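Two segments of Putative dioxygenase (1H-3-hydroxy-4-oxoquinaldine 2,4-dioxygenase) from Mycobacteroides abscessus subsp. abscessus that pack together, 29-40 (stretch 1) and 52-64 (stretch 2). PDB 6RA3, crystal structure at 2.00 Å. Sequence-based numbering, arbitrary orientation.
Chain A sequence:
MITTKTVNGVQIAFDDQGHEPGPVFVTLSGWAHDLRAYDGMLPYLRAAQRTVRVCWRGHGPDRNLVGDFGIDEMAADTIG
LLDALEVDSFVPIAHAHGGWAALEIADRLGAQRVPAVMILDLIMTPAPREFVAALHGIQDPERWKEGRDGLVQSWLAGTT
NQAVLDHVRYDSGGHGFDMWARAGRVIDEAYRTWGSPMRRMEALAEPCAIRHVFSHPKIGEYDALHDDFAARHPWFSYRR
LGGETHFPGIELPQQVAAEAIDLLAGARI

Stretch 1 29-40: SGWAHDLRAYDG
Stretch 2, residues 52-64: VRVCWRGHGPDRN

Residues 29-40 pack against residues 52-64 of the same chain, burying 641 Å² summed over both sides. The first stretch is mostly loop: a type II turn from Gly-30 to His-33 (Ala-32 at phi/psi 76/25), extended residues His-33 and Asp-34, then a 3-10 segment, 35-37. The second leaves a strand (52-54) through extended Cys-55 into a type II turn from Trp-56 to His-59, closed by His-59 N to Trp-56 O (3.0 Å), with Gly-58 at phi 73°. Nearest CA pairs are Asp-34 with Cys-55 (5.4 Å) and Leu-35 with Arg-53 (5.7 Å), so the chains run antiparallel here.

Two rings of the second stretch serve the backbone in and just before the first turn. Trp-56 (chi1 m, chi2 121°) brings its ring edge to consecutive carbonyls: NE1 donates to Ser-29 O at 2.7 Å and weakly to Gly-30 O at 3.2 Å. His-59 (chi1 m, chi2 68°) is fixed at both nitrogens; ND1 donates to Arg-57 O (2.9 Å), leaving NE2 to accept from Ala-32 N (3.0 Å, 156°). The turn is also braced from inside, where Gly-30 N donates to NE2 of His-33 (chi1 p) at 2.8 Å.

Further along, Arg-53 (m, t, m, chi4 169°) reaches toward the 3-10 segment and Asp-39. Its NH1 forms a salt bridge with OD1 of Asp-39 (chi1 m) at 2.7 Å and lies 3.0 Å from Leu-35 O, a carbonyl that accepts from Tyr-38 N (2.9 Å). Arg-53 NE and NH2 are satisfied elsewhere in the structure. Leu-35 (p, p) points toward the strand, placing CD1 over one guanidinium face and CG 3.7 Å from Cys-55 SG (chi1 m); its N is buried without a partner. Asp-34 (chi1 p) divides its carboxylate: OD1 accepts from Arg-36 N (3.2 Å), while OD2 stays 4.2 Å from Arg-63 NH2, too far for a salt bridge.

Four waters bridge the stretches. Water 1 accepts from Ser-29 N (2.9 Å) and donates to Val-54 O (2.7 Å). Water 2 donates to the same Val-54 O and to Ser-29 OG (both 2.9 Å); that hydroxyl (chi1 m) in turn donates to Asp-34 O (2.9 Å). Water 3 accepts from Trp-56 N (3.1 Å) and donates to His-33 O (2.6 Å). Water 4 accepts from Arg-63 NH2 (3.0 Å) and donates to Asp-34 OD2 (2.7 Å) and His-59 O (2.8 Å), linking the separated charges. Arg-63 (m, m, t, chi4 72°) is held by NE to Gly-60 O (2.6 Å).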

# COMPACT_ATOMS: atom_id res chain seq x y z
N SER A 29 -16.84 6.50 5.66
CA SER A 29 -17.47 5.85 4.54
C SER A 29 -18.69 5.07 5.03
O SER A 29 -18.99 5.03 6.23
CB SER A 29 -16.46 4.95 3.81
OG SER A 29 -15.35 5.69 3.32
N GLY A 30 -19.43 4.49 4.09
CA GLY A 30 -20.54 3.62 4.41
C GLY A 30 -20.06 2.21 4.73
O GLY A 30 -18.87 1.97 4.93
N TRP A 31 -21.01 1.27 4.78
CA TRP A 31 -20.66 -0.10 5.11
C TRP A 31 -20.06 -0.75 3.88
O TRP A 31 -20.52 -0.53 2.77
CB TRP A 31 -21.88 -0.91 5.58
CG TRP A 31 -22.25 -0.63 6.96
CD1 TRP A 31 -23.09 0.34 7.37
CD2 TRP A 31 -21.78 -1.29 8.15
NE1 TRP A 31 -23.18 0.33 8.72
CE2 TRP A 31 -22.39 -0.67 9.23
CE3 TRP A 31 -20.91 -2.36 8.40
CZ2 TRP A 31 -22.19 -1.07 10.54
CZ3 TRP A 31 -20.69 -2.74 9.70
CH2 TRP A 31 -21.33 -2.10 10.76
N ALA A 32 -19.01 -1.55 4.08
CA ALA A 32 -18.42 -2.39 3.05
C ALA A 32 -17.58 -1.63 2.05
O ALA A 32 -17.41 -2.08 0.92
CB ALA A 32 -19.48 -3.19 2.26
N HIS A 33 -17.04 -0.48 2.41
CA HIS A 33 -16.07 0.15 1.54
C HIS A 33 -15.23 1.06 2.41
O HIS A 33 -15.50 1.23 3.60
CB HIS A 33 -16.72 0.85 0.32
CG HIS A 33 -17.61 2.00 0.66
ND1 HIS A 33 -18.13 2.83 -0.31
CD2 HIS A 33 -18.09 2.46 1.84
CE1 HIS A 33 -18.87 3.76 0.26
NE2 HIS A 33 -18.88 3.55 1.56
N ASP A 34 -14.16 1.58 1.81
CA ASP A 34 -13.13 2.20 2.63
C ASP A 34 -12.85 3.64 2.19
O ASP A 34 -13.67 4.26 1.51
CB ASP A 34 -11.85 1.34 2.57
CG ASP A 34 -11.28 1.22 1.17
OD1 ASP A 34 -11.82 1.85 0.23
OD2 ASP A 34 -10.28 0.48 1.00
N LEU A 35 -11.69 4.16 2.55
CA LEU A 35 -11.42 5.57 2.36
C LEU A 35 -11.32 5.95 0.89
O LEU A 35 -11.45 7.13 0.56
CB LEU A 35 -10.19 5.94 3.20
CG LEU A 35 -8.94 5.08 3.11
CD1 LEU A 35 -8.47 5.01 1.66
CD2 LEU A 35 -7.85 5.65 4.04
N ARG A 36 -11.20 4.97 -0.02
CA ARG A 36 -11.31 5.24 -1.45
C ARG A 36 -12.67 5.81 -1.85
O ARG A 36 -12.82 6.28 -2.99
CB ARG A 36 -11.09 3.98 -2.29
CG ARG A 36 -9.79 3.20 -1.99
CD ARG A 36 -9.70 1.90 -2.82
NE ARG A 36 -9.65 2.20 -4.26
CZ ARG A 36 -8.55 2.20 -5.02
NH1 ARG A 36 -7.36 1.89 -4.51
NH2 ARG A 36 -8.64 2.51 -6.32
N ALA A 37 -13.68 5.74 -0.98
CA ALA A 37 -14.93 6.44 -1.25
C ALA A 37 -14.70 7.95 -1.39
O ALA A 37 -15.57 8.65 -1.92
CB ALA A 37 -15.96 6.18 -0.15
N TYR A 38 -13.55 8.45 -0.92
CA TYR A 38 -13.26 9.88 -0.88
C TYR A 38 -12.05 10.25 -1.72
O TYR A 38 -11.56 11.37 -1.61
CB TYR A 38 -13.08 10.33 0.56
CG TYR A 38 -14.38 10.28 1.32
CD1 TYR A 38 -15.25 11.37 1.30
CD2 TYR A 38 -14.77 9.15 2.02
CE1 TYR A 38 -16.45 11.34 1.98
CE2 TYR A 38 -15.97 9.11 2.72
CZ TYR A 38 -16.82 10.21 2.68
OH TYR A 38 -18.02 10.21 3.35
N ASP A 39 -11.58 9.35 -2.59
CA ASP A 39 -10.49 9.71 -3.50
C ASP A 39 -10.86 10.91 -4.35
O ASP A 39 -10.01 11.77 -4.62
CB ASP A 39 -10.15 8.54 -4.43
CG ASP A 39 -9.25 7.50 -3.77
OD1 ASP A 39 -8.71 7.77 -2.67
OD2 ASP A 39 -9.08 6.41 -4.35
N GLY A 40 -12.11 10.98 -4.83
CA GLY A 40 -12.50 12.06 -5.72
C GLY A 40 -12.53 13.41 -5.02
O GLY A 40 -12.18 14.43 -5.62
N VAL A 52 -8.48 13.89 7.42
CA VAL A 52 -8.20 12.55 7.94
C VAL A 52 -9.29 11.64 7.39
O VAL A 52 -10.47 11.82 7.73
CB VAL A 52 -8.17 12.51 9.48
CG1 VAL A 52 -8.08 11.06 10.01
CG2 VAL A 52 -7.06 13.34 10.05
N ARG A 53 -8.92 10.71 6.52
CA ARG A 53 -9.87 9.73 6.00
C ARG A 53 -9.80 8.48 6.87
O ARG A 53 -8.71 7.97 7.13
CB ARG A 53 -9.60 9.40 4.54
CG ARG A 53 -9.66 10.57 3.60
CD ARG A 53 -9.64 10.11 2.17
NE ARG A 53 -8.32 9.57 1.85
CZ ARG A 53 -8.01 8.89 0.75
NH1 ARG A 53 -8.94 8.64 -0.17
NH2 ARG A 53 -6.77 8.47 0.57
N VAL A 54 -10.96 8.01 7.34
CA VAL A 54 -11.01 6.97 8.36
C VAL A 54 -11.75 5.75 7.82
O VAL A 54 -12.80 5.88 7.19
CB VAL A 54 -11.69 7.46 9.65
CG1 VAL A 54 -11.84 6.31 10.63
CG2 VAL A 54 -10.90 8.57 10.28
N CYS A 55 -11.19 4.58 8.07
CA CYS A 55 -11.80 3.31 7.74
C CYS A 55 -12.45 2.74 9.00
O CYS A 55 -11.94 2.93 10.10
CB CYS A 55 -10.76 2.31 7.22
SG CYS A 55 -10.06 2.64 5.60
N TRP A 56 -13.59 2.06 8.84
CA TRP A 56 -14.17 1.31 9.94
C TRP A 56 -13.30 0.09 10.28
O TRP A 56 -12.54 -0.42 9.45
CB TRP A 56 -15.58 0.83 9.58
CG TRP A 56 -16.48 1.89 9.07
CD1 TRP A 56 -17.11 1.93 7.85
CD2 TRP A 56 -16.85 3.09 9.76
NE1 TRP A 56 -17.86 3.07 7.75
CE2 TRP A 56 -17.71 3.80 8.91
CE3 TRP A 56 -16.55 3.62 11.02
CZ2 TRP A 56 -18.26 5.03 9.27
CZ3 TRP A 56 -17.09 4.84 11.37
CH2 TRP A 56 -17.96 5.52 10.51
N ARG A 57 -13.41 -0.36 11.52
CA ARG A 57 -12.82 -1.64 11.91
C ARG A 57 -13.28 -2.73 10.95
O ARG A 57 -14.39 -2.68 10.42
CB ARG A 57 -13.16 -1.96 13.38
CG ARG A 57 -14.59 -2.43 13.67
CD ARG A 57 -14.73 -2.92 15.10
NE ARG A 57 -14.34 -1.95 16.12
CZ ARG A 57 -14.36 -2.20 17.42
NH1 ARG A 57 -14.74 -3.40 17.86
NH2 ARG A 57 -14.00 -1.27 18.29
N GLY A 58 -12.37 -3.65 10.64
CA GLY A 58 -12.67 -4.69 9.67
C GLY A 58 -12.72 -4.25 8.22
O GLY A 58 -12.97 -5.09 7.35
N HIS A 59 -12.51 -2.96 7.93
CA HIS A 59 -12.58 -2.44 6.57
C HIS A 59 -11.22 -2.05 6.00
O HIS A 59 -11.14 -1.67 4.82
CB HIS A 59 -13.50 -1.20 6.51
CG HIS A 59 -14.96 -1.52 6.65
ND1 HIS A 59 -15.51 -2.00 7.81
CD2 HIS A 59 -15.96 -1.46 5.75
CE1 HIS A 59 -16.81 -2.18 7.64
NE2 HIS A 59 -17.11 -1.86 6.40
N GLY A 60 -10.17 -2.11 6.81
CA GLY A 60 -8.84 -1.75 6.35
C GLY A 60 -8.25 -2.82 5.46
O GLY A 60 -8.95 -3.72 4.99
N PRO A 61 -6.93 -2.76 5.22
CA PRO A 61 -6.28 -3.82 4.43
C PRO A 61 -6.40 -5.20 5.08
O PRO A 61 -6.47 -6.18 4.34
CB PRO A 61 -4.81 -3.36 4.31
CG PRO A 61 -4.64 -2.22 5.23
CD PRO A 61 -6.00 -1.66 5.56
N ASP A 62 -6.45 -5.30 6.41
CA ASP A 62 -6.62 -6.59 7.07
C ASP A 62 -8.09 -7.01 6.98
O ASP A 62 -8.95 -6.44 7.66
CB ASP A 62 -6.16 -6.51 8.52
CG ASP A 62 -6.43 -7.80 9.31
OD1 ASP A 62 -6.93 -8.80 8.71
OD2 ASP A 62 -6.15 -7.82 10.54
N ARG A 63 -8.39 -7.99 6.13
CA ARG A 63 -9.78 -8.40 5.93
C ARG A 63 -10.16 -9.67 6.69
O ARG A 63 -11.16 -10.32 6.35
CB ARG A 63 -10.07 -8.54 4.46
CG ARG A 63 -10.08 -7.21 3.73
CD ARG A 63 -11.04 -6.14 4.38
NE ARG A 63 -10.90 -4.89 3.65
CZ ARG A 63 -11.36 -4.71 2.44
NH1 ARG A 63 -12.05 -5.68 1.84
NH2 ARG A 63 -11.16 -3.58 1.82
N ASN A 64 -9.44 -9.97 7.76
CA ASN A 64 -9.91 -10.99 8.68
C ASN A 64 -11.25 -10.56 9.28
O ASN A 64 -11.55 -9.37 9.43
CB ASN A 64 -8.90 -11.24 9.79
CG ASN A 64 -7.77 -12.22 9.37
OD1 ASN A 64 -7.97 -13.07 8.50
ND2 ASN A 64 -6.62 -12.13 10.03
O HOH W 1 -15.21 4.65 7.12
O HOH W 2 -13.56 7.43 4.81
O HOH W 3 -14.47 2.08 5.88
O HOH W 4 -9.35 -1.37 2.68